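Local coordinates for protein LysR family transcriptional regulator (PDB 5FHK) that probably acts as a sequence-specific DNA-binding transcription factor of the LysR family (AphB, a virulence gene regulator), represented here by its regulatory domain alone, at residues E43-A46 and D47-D50; L190-K193 and V194-I198; V126-G129 and R130-N134; R20-M23 and P24-N27. All coordinates share one frame; numbering follows the deposited sequence.

Contact 1: E43-A46 and D47-D50; sequences ESNA and DQLD
Leu49 folds back toward the start of the turn and lays CD1 against Ala46, 3.8 Å from its CB, while CD2 faces the acid of Glu43. The Leu49 and Glu43 side chains run antiparallel alongside one another, Glu43 CG 4.0 Å from Leu49 CD1. Two weak backbone hydrogen bonds close the turn: Gln48 N reaches Asn45 O at 3.4 Å, and Leu49 N reaches Ala46 O at 3.3 Å. At the outer side Gln48 CB and CG lie across the end of the Asn45 side chain.

Glu43 CG sits anti to the backbone N (chi1 179°) and the chain bends at chi2, which curls the carboxylate back over the following peptides. There OE1 takes Asn45 N on its anti lone pair at 2.9 Å and, weakly, Ser44 N. Further out, Asp47 makes a salt bridge with Arg59 of strand 56-60, and Leu49 also packs on Ser12, Ile57 and Trp54.

This is the turn by which the chain leaves strand 38-43, at the surface of the regulatory domain. Because both backbone hydrogen bonds are long and weak, the Glu43 carboxylate and the Leu49-Ala46 contact probably share in holding the turn.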
loop_
_atom_site.group_PDB
_atom_site.type_symbol
_atom_site.label_atom_id
_atom_site.label_comp_id
_atom_site.label_asym_id
_atom_site.label_seq_id
_atom_site.Cartn_x
_atom_site.Cartn_y
_atom_site.Cartn_z
ATOM N N GLU A 43 3.737 2.415 -9.242
ATOM C CA GLU A 43 4.474 1.643 -10.242
ATOM C C GLU A 43 5.754 1.053 -9.655
ATOM O O GLU A 43 6.495 1.750 -8.961
ATOM C CB GLU A 43 4.824 2.544 -11.439
ATOM C CG GLU A 43 5.597 1.855 -12.527
ATOM C CD GLU A 43 4.985 0.524 -12.877
ATOM O OE1 GLU A 43 5.714 -0.494 -12.813
ATOM O OE2 GLU A 43 3.768 0.509 -13.207
ATOM N N SER A 44 6.043 -0.214 -9.984
ATOM C CA SER A 44 7.225 -0.928 -9.482
ATOM C C SER A 44 8.460 -0.799 -10.378
ATOM O O SER A 44 9.556 -0.516 -9.884
ATOM C CB SER A 44 6.906 -2.414 -9.287
ATOM O OG SER A 44 6.046 -2.603 -8.178
ATOM N N ASN A 45 8.319 -1.036 -11.685
ATOM C CA ASN A 45 9.441 -0.948 -12.625
ATOM C C ASN A 45 9.137 0.149 -13.646
ATOM O O ASN A 45 8.375 -0.057 -14.594
ATOM C CB ASN A 45 9.720 -2.298 -13.303
ATOM C CG ASN A 45 8.467 -2.955 -13.853
ATOM O OD1 ASN A 45 7.393 -2.876 -13.257
ATOM N ND2 ASN A 45 8.596 -3.599 -15.005
ATOM N N ALA A 46 9.739 1.316 -13.446
ATOM C CA ALA A 46 9.508 2.465 -14.307
ATOM C C ALA A 46 10.344 2.430 -15.578
ATOM O O ALA A 46 10.103 3.243 -16.482
ATOM C CB ALA A 46 9.795 3.753 -13.537
ATOM N N ASP A 47 11.328 1.533 -15.659
ATOM C CA ASP A 47 12.038 1.349 -16.917
ATOM C C ASP A 47 11.165 0.675 -17.959
ATOM O O ASP A 47 11.492 0.731 -19.146
ATOM C CB ASP A 47 13.314 0.529 -16.701
ATOM C CG ASP A 47 14.336 1.255 -15.840
ATOM O OD1 ASP A 47 15.118 0.574 -15.144
ATOM O OD2 ASP A 47 14.352 2.506 -15.854
ATOM N N GLN A 48 10.071 0.042 -17.547
ATOM C CA GLN A 48 9.137 -0.581 -18.473
ATOM C C GLN A 48 7.983 0.336 -18.878
ATOM O O GLN A 48 7.120 -0.075 -19.669
ATOM C CB GLN A 48 8.589 -1.872 -17.868
ATOM C CG GLN A 48 9.440 -3.076 -18.214
ATOM C CD GLN A 48 9.742 -3.122 -19.700
ATOM O OE1 GLN A 48 10.886 -2.933 -20.114
ATOM N NE2 GLN A 48 8.711 -3.356 -20.512
ATOM N N LEU A 49 7.953 1.571 -18.393
ATOM C CA LEU A 49 6.903 2.470 -18.844
ATOM C C LEU A 49 7.242 3.082 -20.197
ATOM O O LEU A 49 8.407 3.304 -20.536
ATOM C CB LEU A 49 6.652 3.589 -17.836
ATOM C CG LEU A 49 6.253 3.177 -16.430
ATOM C CD1 LEU A 49 6.542 4.356 -15.454
ATOM C CD2 LEU A 49 4.790 2.752 -16.404
ATOM N N ASP A 50 6.188 3.397 -20.950
ATOM C CA ASP A 50 6.321 4.111 -22.211
ATOM C C ASP A 50 6.081 5.598 -21.958
ATOM O O ASP A 50 4.936 5.988 -21.680
ATOM C CB ASP A 50 5.325 3.558 -23.227
ATOM C CG ASP A 50 5.282 4.356 -24.502
ATOM O OD1 ASP A 50 6.184 5.204 -24.716
ATOM O OD2 ASP A 50 4.337 4.123 -25.293
#

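Contact 2: L190-K193 and V194-I198; sequences LPEK and VRLFI
Three backbone hydrogen bonds start the C-terminal helix, Arg195 N to Pro191 O at 2.8 Å, Leu196 N to Glu192 O at 2.7 Å and Phe197 N to Lys193 O at 3.1 Å, and Pro191 holds the N-cap position just before the first turn.

Leu190, still ahead of the helix, reaches over the first turn. Its side chain crosses that of Val194 at about a right angle, and CD1 meets Val194 CG1 at 3.8 Å. The other methyl, CD2, points on to Ile198 CD1, one turn further along, in a looser contact of 4.3 Å. Val194 can receive Leu190 because its CG1 stands anti to the backbone N (chi1 169°).

Helix 192-204 packs against the sheet of a periplasmic-binding-protein-like regulatory domain, the fold of LysR-family regulatory domains. Val194 and Phe197 both touch Ile9 of strand 9-14, and the Phe197 ring meets Phe29 edge-to-face.

On another side of the helix Glu192 runs out extended. Leu196 lies alongside it and points the same way, CD1 4.1 Å from Glu192 CG, while Arg195 NH2 comes within 4.0 Å of that same CG. The carboxylate and guanidinium planes stand 75° apart, and Glu192 OE2 stays 4.6 Å from Arg195 NH2, too far for a salt bridge, though the opposite charges may attract weakly. Lys193 turns its ammonium to the carbonyl of Ser6.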
loop_
_atom_site.group_PDB
_atom_site.type_symbol
_atom_site.label_atom_id
_atom_site.label_comp_id
_atom_site.label_asym_id
_atom_site.label_seq_id
_atom_site.Cartn_x
_atom_site.Cartn_y
_atom_site.Cartn_z
ATOM N N LEU A 190 2.975 20.911 -24.598
ATOM C CA LEU A 190 2.617 20.542 -23.219
ATOM C C LEU A 190 1.314 21.190 -22.715
ATOM O O LEU A 190 1.266 22.406 -22.508
ATOM C CB LEU A 190 3.769 20.898 -22.264
ATOM C CG LEU A 190 3.976 20.020 -21.019
ATOM C CD1 LEU A 190 3.614 18.560 -21.329
ATOM C CD2 LEU A 190 5.415 20.092 -20.534
ATOM N N PRO A 191 0.280 20.371 -22.478
ATOM C CA PRO A 191 -1.003 20.910 -21.999
ATOM C C PRO A 191 -0.842 21.773 -20.750
ATOM O O PRO A 191 0.036 21.539 -19.911
ATOM C CB PRO A 191 -1.831 19.650 -21.704
ATOM C CG PRO A 191 -1.167 18.559 -22.480
ATOM C CD PRO A 191 0.293 18.899 -22.464
ATOM N N GLU A 192 -1.708 22.789 -20.650
ATOM C CA GLU A 192 -1.680 23.742 -19.539
ATOM C C GLU A 192 -1.859 23.050 -18.188
ATOM O O GLU A 192 -1.162 23.374 -17.220
ATOM C CB GLU A 192 -2.775 24.792 -19.742
ATOM C CG GLU A 192 -2.936 25.847 -18.622
ATOM C CD GLU A 192 -4.066 26.850 -18.921
ATOM O OE1 GLU A 192 -5.185 26.696 -18.360
ATOM O OE2 GLU A 192 -3.842 27.772 -19.747
ATOM N N LYS A 193 -2.810 22.122 -18.095
ATOM C CA LYS A 193 -3.042 21.433 -16.829
ATOM C C LYS A 193 -1.794 20.671 -16.390
ATOM O O LYS A 193 -1.416 20.707 -15.214
ATOM C CB LYS A 193 -4.256 20.511 -16.949
ATOM C CG LYS A 193 -5.554 21.280 -17.003
ATOM C CD LYS A 193 -6.780 20.374 -16.899
ATOM C CE LYS A 193 -6.933 19.493 -18.136
ATOM N NZ LYS A 193 -8.034 20.010 -19.034
ATOM N N VAL A 194 -1.098 20.045 -17.335
ATOM C CA VAL A 194 0.139 19.350 -17.002
ATOM C C VAL A 194 1.228 20.345 -16.634
ATOM O O VAL A 194 1.988 20.146 -15.679
ATOM C CB VAL A 194 0.548 18.449 -18.174
ATOM C CG1 VAL A 194 1.974 17.917 -17.986
ATOM C CG2 VAL A 194 -0.457 17.336 -18.297
ATOM N N ARG A 195 1.304 21.442 -17.372
ATOM C CA ARG A 195 2.271 22.484 -17.076
ATOM C C ARG A 195 2.032 23.091 -15.699
ATOM O O ARG A 195 2.980 23.345 -14.948
ATOM C CB ARG A 195 2.185 23.534 -18.185
ATOM C CG ARG A 195 2.719 24.895 -17.845
ATOM C CD ARG A 195 2.376 25.911 -18.957
ATOM N NE ARG A 195 1.230 26.742 -18.610
ATOM C CZ ARG A 195 1.132 27.444 -17.483
ATOM N NH1 ARG A 195 2.106 27.417 -16.576
ATOM N NH2 ARG A 195 0.056 28.174 -17.265
ATOM N N LEU A 196 0.768 23.322 -15.341
ATOM C CA LEU A 196 0.501 23.884 -14.026
ATOM C C LEU A 196 0.949 22.921 -12.942
ATOM O O LEU A 196 1.491 23.336 -11.906
ATOM C CB LEU A 196 -0.978 24.226 -13.903
ATOM C CG LEU A 196 -1.221 25.621 -14.486
ATOM C CD1 LEU A 196 -2.691 25.950 -14.531
ATOM C CD2 LEU A 196 -0.479 26.682 -13.667
ATOM N N PHE A 197 0.791 21.624 -13.193
ATOM C CA PHE A 197 1.183 20.635 -12.201
ATOM C C PHE A 197 2.688 20.665 -11.993
ATOM O O PHE A 197 3.168 20.748 -10.860
ATOM C CB PHE A 197 0.713 19.247 -12.639
ATOM C CG PHE A 197 1.142 18.163 -11.727
ATOM C CD1 PHE A 197 0.569 18.026 -10.480
ATOM C CD2 PHE A 197 2.147 17.285 -12.096
ATOM C CE1 PHE A 197 0.993 17.014 -9.631
ATOM C CE2 PHE A 197 2.565 16.299 -11.263
ATOM C CZ PHE A 197 1.994 16.148 -10.037
ATOM N N ILE A 198 3.439 20.689 -13.091
ATOM C CA ILE A 198 4.892 20.621 -13.007
ATOM C C ILE A 198 5.451 21.836 -12.282
ATOM O O ILE A 198 6.442 21.738 -11.552
ATOM C CB ILE A 198 5.480 20.488 -14.422
ATOM C CG1 ILE A 198 5.331 19.042 -14.907
ATOM C CG2 ILE A 198 6.912 20.933 -14.448
ATOM C CD1 ILE A 198 5.315 18.903 -16.430
#

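Contact 3: V126-G129 and R130-N134; sequences VDRG and RFQAN
The backbone comes in extended through Asp127, Arg128 and Gly129, turns at Arg130 (phi -49°, psi -32°) and goes straight into strand 131-133, which brings the end of Gln132 back to the N-H of Gly129. Gln132 OE1 accepts a hydrogen bond from Gly129 N at 3.0 Å, in the amide plane and on a lone pair. CG of Gln132 lies anti to its carbonyl carbon (chi1 -67°), and the rest of the chain is extended, enough to span the turn. Gln132 CG itself comes to 3.6 Å from Gly129 N.

Arg128 also touches the amide of Gln132. Its CG stands 3.1 Å from Gln132 OE1 and 3.6 Å from Gln132 CD, and the two side chains cross at about a right angle, with guanidinium and amide planes nearly perpendicular. It is the aliphatic base of the arginine that touches, not its charged end.

Within its own chain, strand 131-133 is an end strand of the sheet. It pairs in parallel with strand 104-107 within the chain and in parallel with a strand of the second subunit, so the sheet continues through the dimer interface. Helix 136-144 covers Phe131 through Val138 and Ala142.

Arg130, on the far side of the turn from Gln132, stretches out extended from CG to NE. Its guanidinium gives NH2 to Met30 O of the second subunit and NH1 to Leu147 O of its own chain, and it lies in a cation-pi contact with Phe103.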
loop_
_atom_site.group_PDB
_atom_site.type_symbol
_atom_site.label_atom_id
_atom_site.label_comp_id
_atom_site.label_asym_id
_atom_site.label_seq_id
_atom_site.Cartn_x
_atom_site.Cartn_y
_atom_site.Cartn_z
ATOM N N VAL A 126 21.128 -12.427 0.595
ATOM C CA VAL A 126 20.150 -13.060 -0.271
ATOM C C VAL A 126 19.341 -14.120 0.469
ATOM O O VAL A 126 18.594 -14.873 -0.159
ATOM C CB VAL A 126 20.831 -13.659 -1.520
ATOM C CG1 VAL A 126 21.543 -12.578 -2.314
ATOM C CG2 VAL A 126 21.808 -14.735 -1.116
ATOM N N ASP A 127 19.487 -14.205 1.794
ATOM C CA ASP A 127 18.744 -15.187 2.573
ATOM C C ASP A 127 17.244 -14.955 2.444
ATOM O O ASP A 127 16.777 -13.822 2.332
ATOM C CB ASP A 127 19.116 -15.108 4.055
ATOM C CG ASP A 127 20.603 -15.024 4.291
ATOM O OD1 ASP A 127 21.389 -15.279 3.357
ATOM O OD2 ASP A 127 20.982 -14.687 5.429
ATOM N N ARG A 128 16.482 -16.041 2.477
ATOM C CA ARG A 128 15.043 -15.892 2.518
ATOM C C ARG A 128 14.634 -15.400 3.895
ATOM O O ARG A 128 15.138 -15.874 4.919
ATOM C CB ARG A 128 14.329 -17.201 2.194
ATOM C CG ARG A 128 12.838 -17.007 1.919
ATOM C CD ARG A 128 12.214 -18.225 1.298
ATOM N NE ARG A 128 13.161 -18.854 0.390
ATOM C CZ ARG A 128 13.216 -20.160 0.162
ATOM N NH1 ARG A 128 12.368 -20.974 0.777
ATOM N NH2 ARG A 128 14.122 -20.649 -0.673
ATOM N N GLY A 129 13.731 -14.435 3.918
ATOM C CA GLY A 129 13.231 -13.951 5.183
ATOM C C GLY A 129 12.315 -14.952 5.862
ATOM O O GLY A 129 11.678 -15.797 5.228
ATOM N N ARG A 130 12.252 -14.841 7.191
ATOM C CA ARG A 130 11.131 -15.400 7.935
ATOM C C ARG A 130 9.809 -14.968 7.312
ATOM O O ARG A 130 8.832 -15.724 7.324
ATOM C CB ARG A 130 11.221 -14.955 9.401
ATOM C CG ARG A 130 10.017 -15.318 10.286
ATOM C CD ARG A 130 10.230 -14.790 11.706
ATOM N NE ARG A 130 9.370 -15.432 12.700
ATOM C CZ ARG A 130 9.451 -15.200 14.013
ATOM N NH1 ARG A 130 10.351 -14.338 14.485
ATOM N NH2 ARG A 130 8.634 -15.835 14.852
ATOM N N PHE A 131 9.777 -13.770 6.735
ATOM C CA PHE A 131 8.605 -13.190 6.101
ATOM C C PHE A 131 9.102 -12.442 4.879
ATOM O O PHE A 131 10.028 -11.634 5.002
ATOM C CB PHE A 131 7.881 -12.235 7.065
ATOM C CG PHE A 131 6.654 -11.578 6.487
ATOM C CD1 PHE A 131 6.551 -10.197 6.436
ATOM C CD2 PHE A 131 5.588 -12.338 6.040
ATOM C CE1 PHE A 131 5.410 -9.582 5.919
ATOM C CE2 PHE A 131 4.442 -11.743 5.510
ATOM C CZ PHE A 131 4.340 -10.371 5.454
ATOM N N GLN A 132 8.531 -12.734 3.708
ATOM C CA GLN A 132 8.825 -12.006 2.481
ATOM C C GLN A 132 7.530 -11.528 1.855
ATOM O O GLN A 132 6.557 -12.291 1.784
ATOM C CB GLN A 132 9.573 -12.858 1.467
ATOM C CG GLN A 132 10.960 -13.203 1.927
ATOM C CD GLN A 132 11.841 -13.714 0.823
ATOM O OE1 GLN A 132 12.997 -14.039 1.069
ATOM N NE2 GLN A 132 11.308 -13.792 -0.400
ATOM N N ALA A 133 7.527 -10.278 1.378
ATOM C CA ALA A 133 6.320 -9.706 0.792
ATOM C C ALA A 133 6.678 -8.817 -0.387
ATOM O O ALA A 133 7.791 -8.305 -0.483
ATOM C CB ALA A 133 5.515 -8.910 1.832
ATOM N N ASN A 134 5.718 -8.634 -1.286
ATOM C CA ASN A 134 5.893 -7.710 -2.402
ATOM C C ASN A 134 5.558 -6.256 -2.048
ATOM O O ASN A 134 5.552 -5.407 -2.948
ATOM C CB ASN A 134 5.057 -8.163 -3.606
ATOM C CG ASN A 134 3.578 -8.300 -3.284
ATOM O OD1 ASN A 134 3.180 -8.441 -2.118
ATOM N ND2 ASN A 134 2.753 -8.285 -4.326
#

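Contact 4: R20-M23 and P24-N27; sequences RMMM and PMLN
Two backbone hydrogen bonds carry the helix across its kink: Leu26 N to Met22 O at 2.9 Å and Asn27 N to Met23 O at 2.7 Å. Before them comes a wider pi-type turn at residues 20-22, and Pro24, with no N-H to give, sits at the break, its CD 3.7 Å from Arg20 O.

The apolar contacts centre on Leu26 and the methionines. Leu26 CD1 touches both Met22 and Met23, from directions roughly at right angles: 3.8 Å to Met22 CB and 3.9 Å to Met23 SD. The methyl ends of Met22 and Met25 approach to 4.2 Å, CE to CE. Met23 bends at chi2 and chi3 (-32° and -76°), and this folding carries its CE over to Asn27.

Among polar atoms, Asn27 OD1 stands 3.3 Å from Met23 CE and is buried with no hydrogen-bond partner in the model. Its ND2 is satisfied by Ser141 of the second subunit, which should fix the rotation of the amide. Arg20 makes a salt bridge with Glu159.

Residues 20-27 belong to helix 18-32, the crossover helix of a beta-alpha-beta unit between parallel strands 9-14 and 38-43. Leu26 packs on Ile11 of the first strand and on Phe197 of helix 192-204, Met25 on Val201 and Tyr204, and Met23 on Val138 of the second subunit.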
loop_
_atom_site.group_PDB
_atom_site.type_symbol
_atom_site.label_atom_id
_atom_site.label_comp_id
_atom_site.label_asym_id
_atom_site.label_seq_id
_atom_site.Cartn_x
_atom_site.Cartn_y
_atom_site.Cartn_z
ATOM N N ARG A 20 3.892 8.586 1.407
ATOM C CA ARG A 20 4.738 9.437 2.250
ATOM C C ARG A 20 5.314 10.617 1.476
ATOM O O ARG A 20 5.273 11.758 1.944
ATOM C CB ARG A 20 5.885 8.608 2.834
ATOM C CG ARG A 20 5.545 7.736 4.019
ATOM C CD ARG A 20 5.442 8.582 5.283
ATOM N NE ARG A 20 4.776 7.833 6.342
ATOM C CZ ARG A 20 5.392 7.339 7.409
ATOM N NH1 ARG A 20 6.694 7.532 7.570
ATOM N NH2 ARG A 20 4.703 6.647 8.314
ATOM N N MET A 21 5.872 10.362 0.296
ATOM C CA MET A 21 6.634 11.373 -0.425
ATOM C C MET A 21 5.832 12.122 -1.479
ATOM O O MET A 21 6.223 13.239 -1.846
ATOM C CB MET A 21 7.848 10.729 -1.104
ATOM C CG MET A 21 8.727 9.957 -0.161
ATOM S SD MET A 21 10.293 9.489 -0.934
ATOM C CE MET A 21 10.932 11.111 -1.373
ATOM N N MET A 22 4.742 11.562 -1.992
ATOM C CA MET A 22 3.996 12.252 -3.047
ATOM C C MET A 22 2.721 12.920 -2.568
ATOM O O MET A 22 2.446 14.057 -2.961
ATOM C CB MET A 22 3.626 11.290 -4.173
ATOM C CG MET A 22 4.797 10.692 -4.861
ATOM S SD MET A 22 5.752 11.929 -5.731
ATOM C CE MET A 22 7.182 12.105 -4.656
ATOM N N MET A 23 1.935 12.237 -1.738
ATOM C CA MET A 23 0.579 12.697 -1.442
ATOM C C MET A 23 0.496 14.087 -0.815
ATOM O O MET A 23 -0.504 14.777 -1.071
ATOM C CB MET A 23 -0.144 11.677 -0.533
ATOM C CG MET A 23 -0.811 10.501 -1.268
ATOM S SD MET A 23 -1.463 10.838 -2.939
ATOM C CE MET A 23 -2.982 11.731 -2.577
ATOM N N PRO A 24 1.409 14.526 0.062
ATOM C CA PRO A 24 1.288 15.913 0.562
ATOM C C PRO A 24 1.303 16.917 -0.575
ATOM O O PRO A 24 0.444 17.805 -0.647
ATOM C CB PRO A 24 2.508 16.057 1.482
ATOM C CG PRO A 24 2.775 14.645 1.940
ATOM C CD PRO A 24 2.460 13.774 0.777
ATOM N N MET A 25 2.269 16.771 -1.485
ATOM C CA MET A 25 2.332 17.634 -2.657
ATOM C C MET A 25 1.085 17.491 -3.510
ATOM O O MET A 25 0.506 18.490 -3.959
ATOM C CB MET A 25 3.557 17.263 -3.476
ATOM C CG MET A 25 3.980 18.253 -4.525
ATOM S SD MET A 25 5.762 17.898 -4.809
ATOM C CE MET A 25 5.785 16.105 -4.827
ATOM N N LEU A 26 0.659 16.248 -3.754
ATOM C CA LEU A 26 -0.500 16.025 -4.618
ATOM C C LEU A 26 -1.769 16.577 -3.996
ATOM O O LEU A 26 -2.642 17.083 -4.708
ATOM C CB LEU A 26 -0.665 14.535 -4.899
ATOM C CG LEU A 26 0.348 14.067 -5.941
ATOM C CD1 LEU A 26 0.443 12.556 -5.922
ATOM C CD2 LEU A 26 -0.084 14.572 -7.308
ATOM N N ASN A 27 -1.927 16.422 -2.687
ATOM C CA ASN A 27 -3.144 16.941 -2.058
ATOM C C ASN A 27 -3.141 18.467 -2.071
ATOM O O ASN A 27 -4.180 19.096 -2.307
ATOM C CB ASN A 27 -3.288 16.389 -0.622
ATOM C CG ASN A 27 -3.739 14.934 -0.574
ATOM O OD1 ASN A 27 -4.443 14.460 -1.483
ATOM N ND2 ASN A 27 -3.354 14.207 0.508
#

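Overall arrangement
All four contacts are local: a turn, two pieces of helix, and a turn leading into a strand, all in one LysR regulatory domain. Contacts 2 and 4 are the directly touching pair: Phe197 CE1 packs on Leu26 CD2 at 3.5 Å, joining helices 192-204 and 18-32, with contact centres about 18 Å apart. Contact 1 begins where strand 38-43, which follows the contact 4 helix in its beta-alpha-beta unit, ends; nearest atoms of contacts 1 and 4 are about 9 Å apart. Contact 3 is about 41 Å from contact 2, centre to centre, and on the opposite side of the chain's centre. Contacts 3 and 4, about 29 Å apart between centres, both meet the second subunit.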